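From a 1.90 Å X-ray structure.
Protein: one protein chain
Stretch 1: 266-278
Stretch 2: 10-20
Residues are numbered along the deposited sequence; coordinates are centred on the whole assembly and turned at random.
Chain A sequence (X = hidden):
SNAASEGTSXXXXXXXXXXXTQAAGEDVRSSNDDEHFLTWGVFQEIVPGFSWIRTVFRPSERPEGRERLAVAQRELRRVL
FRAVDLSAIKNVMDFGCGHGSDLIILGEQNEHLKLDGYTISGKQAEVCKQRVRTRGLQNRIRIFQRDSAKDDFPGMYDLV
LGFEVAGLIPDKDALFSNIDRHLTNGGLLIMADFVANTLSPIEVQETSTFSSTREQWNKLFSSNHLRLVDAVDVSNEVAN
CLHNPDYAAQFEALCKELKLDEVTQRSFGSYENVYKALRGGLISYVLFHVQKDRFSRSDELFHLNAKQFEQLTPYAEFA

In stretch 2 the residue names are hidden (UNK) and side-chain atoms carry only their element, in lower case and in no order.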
# COMPACT_ATOMS: atom_id res chain seq x y z
N ARG A 266 -9.43 15.86 11.93
CA ARG A 266 -10.29 15.27 10.91
C ARG A 266 -9.60 14.14 10.17
O ARG A 266 -10.27 13.34 9.51
CB ARG A 266 -10.76 16.33 9.92
CG ARG A 266 -12.27 16.38 9.74
CD ARG A 266 -12.68 17.38 8.67
NE ARG A 266 -11.82 18.56 8.66
CZ ARG A 266 -12.19 19.74 8.19
NH1 ARG A 266 -13.41 19.92 7.71
NH2 ARG A 266 -11.34 20.76 8.21
N SER A 267 -8.27 14.05 10.26
CA SER A 267 -7.56 12.97 9.59
C SER A 267 -7.77 11.64 10.30
O SER A 267 -7.83 10.59 9.65
CB SER A 267 -6.07 13.30 9.49
OG SER A 267 -5.45 13.28 10.76
N PHE A 268 -7.89 11.65 11.63
CA PHE A 268 -8.15 10.42 12.37
C PHE A 268 -9.63 10.16 12.58
O PHE A 268 -10.00 9.06 13.01
CB PHE A 268 -7.40 10.44 13.70
CG PHE A 268 -5.93 10.19 13.55
CD1 PHE A 268 -5.42 8.91 13.65
CD2 PHE A 268 -5.06 11.22 13.25
CE1 PHE A 268 -4.07 8.66 13.48
CE2 PHE A 268 -3.71 10.99 13.08
CZ PHE A 268 -3.21 9.70 13.20
N GLY A 269 -10.50 11.14 12.29
CA GLY A 269 -11.89 10.83 12.06
C GLY A 269 -12.10 10.07 10.75
O GLY A 269 -12.95 9.18 10.67
N SER A 270 -11.32 10.41 9.72
CA SER A 270 -11.40 9.66 8.46
C SER A 270 -11.05 8.20 8.66
O SER A 270 -11.50 7.34 7.90
CB SER A 270 -10.49 10.28 7.41
OG SER A 270 -10.98 11.53 6.95
N TYR A 271 -10.24 7.90 9.68
CA TYR A 271 -9.83 6.53 9.94
C TYR A 271 -10.94 5.72 10.61
O TYR A 271 -11.08 4.53 10.33
CB TYR A 271 -8.56 6.51 10.78
CG TYR A 271 -7.34 7.11 10.09
CD1 TYR A 271 -7.35 7.35 8.71
CD2 TYR A 271 -6.20 7.43 10.80
CE1 TYR A 271 -6.24 7.89 8.08
CE2 TYR A 271 -5.09 7.98 10.17
CZ TYR A 271 -5.12 8.20 8.81
OH TYR A 271 -4.02 8.75 8.18
N GLU A 272 -11.73 6.35 11.49
CA GLU A 272 -12.85 5.62 12.10
C GLU A 272 -13.95 5.33 11.09
O GLU A 272 -14.62 4.29 11.18
CB GLU A 272 -13.40 6.39 13.31
CG GLU A 272 -14.27 7.59 12.96
CD GLU A 272 -14.67 8.42 14.18
OE1 GLU A 272 -14.65 7.88 15.31
OE2 GLU A 272 -15.00 9.61 14.00
N ASN A 273 -14.16 6.22 10.11
CA ASN A 273 -15.12 5.93 9.05
C ASN A 273 -14.65 4.78 8.18
O ASN A 273 -15.47 4.05 7.61
CB ASN A 273 -15.36 7.18 8.20
CG ASN A 273 -15.95 8.32 8.99
OD1 ASN A 273 -16.74 8.10 9.91
ND2 ASN A 273 -15.56 9.54 8.65
N VAL A 274 -13.34 4.60 8.06
CA VAL A 274 -12.82 3.44 7.35
C VAL A 274 -13.09 2.17 8.15
O VAL A 274 -13.38 1.11 7.58
CB VAL A 274 -11.33 3.64 7.04
CG1 VAL A 274 -10.67 2.35 6.59
CG2 VAL A 274 -11.17 4.70 5.94
N TYR A 275 -13.04 2.26 9.49
CA TYR A 275 -13.34 1.09 10.32
C TYR A 275 -14.76 0.58 10.07
O TYR A 275 -14.96 -0.61 9.80
CB TYR A 275 -13.17 1.42 11.81
CG TYR A 275 -13.53 0.26 12.71
CD1 TYR A 275 -12.60 -0.73 13.01
CD2 TYR A 275 -14.82 0.13 13.23
CE1 TYR A 275 -12.93 -1.81 13.81
CE2 TYR A 275 -15.16 -0.95 14.03
CZ TYR A 275 -14.21 -1.91 14.31
OH TYR A 275 -14.54 -2.99 15.11
N LYS A 276 -15.75 1.47 10.17
CA LYS A 276 -17.13 1.09 9.88
C LYS A 276 -17.27 0.53 8.47
O LYS A 276 -17.88 -0.53 8.25
CB LYS A 276 -18.05 2.30 10.07
CG LYS A 276 -19.51 1.94 10.20
CD LYS A 276 -20.30 3.11 10.77
CE LYS A 276 -21.51 2.62 11.56
NZ LYS A 276 -22.27 3.73 12.20
N ALA A 277 -16.70 1.23 7.49
CA ALA A 277 -16.83 0.80 6.10
C ALA A 277 -16.23 -0.59 5.90
O ALA A 277 -16.77 -1.41 5.16
CB ALA A 277 -16.17 1.82 5.18
N LEU A 278 -15.11 -0.87 6.58
CA LEU A 278 -14.48 -2.19 6.47
C LEU A 278 -15.33 -3.26 7.15
O LEU A 278 -15.57 -4.33 6.57
CB LEU A 278 -13.08 -2.14 7.06
CG LEU A 278 -12.01 -1.40 6.24
CD1 LEU A 278 -10.75 -1.22 7.06
CD2 LEU A 278 -11.71 -2.15 4.94
N UNK A 10 -16.18 8.03 -2.46
CA UNK A 10 -16.83 8.70 -1.35
C UNK A 10 -16.10 8.53 -0.04
O UNK A 10 -15.39 9.43 0.41
N UNK A 11 -16.28 7.36 0.59
CA UNK A 11 -15.57 7.07 1.84
C UNK A 11 -14.08 6.87 1.58
O UNK A 11 -13.24 7.17 2.44
c UNK A 11 -18.39 4.92 3.44
c UNK A 11 -15.44 5.47 3.79
c UNK A 11 -16.20 5.84 2.53
c UNK A 11 -17.67 6.11 2.84
N UNK A 12 -13.71 6.36 0.40
CA UNK A 12 -12.31 6.10 0.09
C UNK A 12 -11.54 7.41 -0.07
O UNK A 12 -10.40 7.54 0.40
c UNK A 12 -12.63 2.87 -2.04
c UNK A 12 -10.77 5.21 -1.72
c UNK A 12 -12.66 3.79 -0.84
c UNK A 12 -12.19 5.21 -1.16
N UNK A 13 -12.16 8.41 -0.71
CA UNK A 13 -11.47 9.67 -0.96
C UNK A 13 -11.19 10.45 0.33
O UNK A 13 -10.20 11.19 0.39
c UNK A 13 -12.28 10.53 -1.93
N UNK A 14 -12.03 10.29 1.36
CA UNK A 14 -11.83 11.05 2.59
C UNK A 14 -10.63 10.56 3.38
O UNK A 14 -9.97 11.35 4.07
c UNK A 14 -13.09 10.98 3.46
o UNK A 14 -14.19 11.59 2.81
N UNK A 15 -10.34 9.26 3.32
CA UNK A 15 -9.18 8.71 4.02
C UNK A 15 -7.88 9.16 3.38
O UNK A 15 -6.88 9.41 4.07
c UNK A 15 -6.13 5.31 3.09
c UNK A 15 -6.11 5.63 5.45
c UNK A 15 -7.95 6.48 4.15
c UNK A 15 -7.34 5.97 3.01
c UNK A 15 -7.33 6.29 5.37
c UNK A 15 -5.51 5.14 4.31
c UNK A 15 -9.28 7.19 4.06
N UNK A 16 -7.86 9.28 2.05
CA UNK A 16 -6.65 9.66 1.34
C UNK A 16 -6.37 11.16 1.46
O UNK A 16 -5.20 11.57 1.41
c UNK A 16 -6.74 9.22 -0.12
c UNK A 16 -7.26 6.91 -1.02
c UNK A 16 -5.22 7.22 0.16
c UNK A 16 -6.40 7.76 -0.33
o UNK A 16 -5.44 3.75 -0.89
c UNK A 16 -6.95 5.57 -1.20
c UNK A 16 -4.89 5.89 -0.03
c UNK A 16 -5.76 5.07 -0.71
N UNK A 17 -7.41 11.98 1.61
CA UNK A 17 -7.18 13.38 1.93
C UNK A 17 -6.59 13.54 3.32
O UNK A 17 -5.86 14.51 3.58
c UNK A 17 -9.02 14.22 0.40
o UNK A 17 -8.20 14.28 -0.54
o UNK A 17 -10.25 14.21 0.23
c UNK A 17 -8.49 14.17 1.82
N UNK A 18 -6.88 12.61 4.22
CA UNK A 18 -6.32 12.66 5.57
C UNK A 18 -4.81 12.42 5.55
O UNK A 18 -4.05 13.14 6.21
c UNK A 18 -7.02 11.63 6.46
o UNK A 18 -6.68 10.30 6.08
N UNK A 19 -4.37 11.41 4.79
CA UNK A 19 -2.94 11.13 4.69
C UNK A 19 -2.17 12.33 4.17
O UNK A 19 -1.04 12.59 4.60
c UNK A 19 -2.70 9.91 3.80
c UNK A 19 -3.06 7.49 3.27
c UNK A 19 -2.30 8.17 5.54
c UNK A 19 -3.15 8.56 4.35
N UNK A 20 -2.76 13.08 3.24
CA UNK A 20 -2.14 14.27 2.68
C UNK A 20 -1.99 15.35 3.75
O UNK A 20 -0.97 15.42 4.44
c UNK A 20 -3.03 13.74 0.39
c UNK A 20 -2.34 16.09 0.95
c UNK A 20 -2.95 14.80 1.48

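Position 10 has no side-chain atoms and lies out of reach of stretch 1; it is Gly-10. Position 11 carries four carbons, forked at the first, one arm two carbons long. Its CA-to-CB bond points toward the partner helix, and one carbon of the fork lies against CB of Ala-277. This is Ile-11, with CG2 4.0 Å from CB of Ala-277, so a branched side chain meets a small one. Position 12 has the same four-carbon fork but points away and makes no contact: Ile-12, buried against other parts of the structure. At position 13 a single carbon, out of reach, gives Ala-13.

Position 14 has one carbon and then one oxygen, and its backbone matters more than its side chain: OG of Ser-270 sits 3.1 Å from the backbone O of position 14, within hydrogen-bonding distance, but the same hydroxyl also lies 3.2 Å from O of Arg-266, and the geometry does not settle which carbonyl takes the proton. The residue is Ser-14.

Position 15 shows one carbon leading to a ring of six carbons with no oxygen, lying against Val-274 and the ring of Tyr-271, so it is Phe-15. Val-274 packs its CG2 3.6 Å from CB of Phe-15, while CE1 of Tyr-271 comes within 3.3 Å of CD1 of Phe-15. The two rings meet rim to rim, planes at 53° and centroids 5.6 Å apart, neither over the face of the other.

Position 16 adds an oxygen to such a ring: Tyr-16, directed away, its hydroxyl hydrogen-bonded elsewhere in the structure. Position 17 has two carbons, the second carrying two oxygens; this is Asp-17, exposed and without contact here.

Position 18 has one carbon and one oxygen. Its CB lies 3.6 Å from CB of Ser-267 and 3.8 Å from CB of Ser-270; it is Ser-18. Position 19 has four carbons forked at the second; it starts away, yet its end returns to Tyr-271. This is Leu-19, its CD2 3.2 Å from OH of Tyr-271. Position 20, one carbon carrying two more, is Val-20, out of reach.

The helices run with their N-to-C directions 146° apart, roughly antiparallel but clearly splayed. Small serines accompany the close approach, where CA of Ser-267 and CA of Ser-18 are just 4.2 Å apart. Tyr-271 starts sideways and its end comes nearer, lying by Phe-15, Ser-18 and Leu-19, so apolar contact joins the serines. Phe-15 with Val-274, then Ile-11 with Ala-277, continue the packing as the backbones diverge, CA of Val-274 standing 7.1 Å from CA of Ile-11. In all, 442 Å² is buried.

Stretch 2, residues 10-20: GIIASFYDSLV
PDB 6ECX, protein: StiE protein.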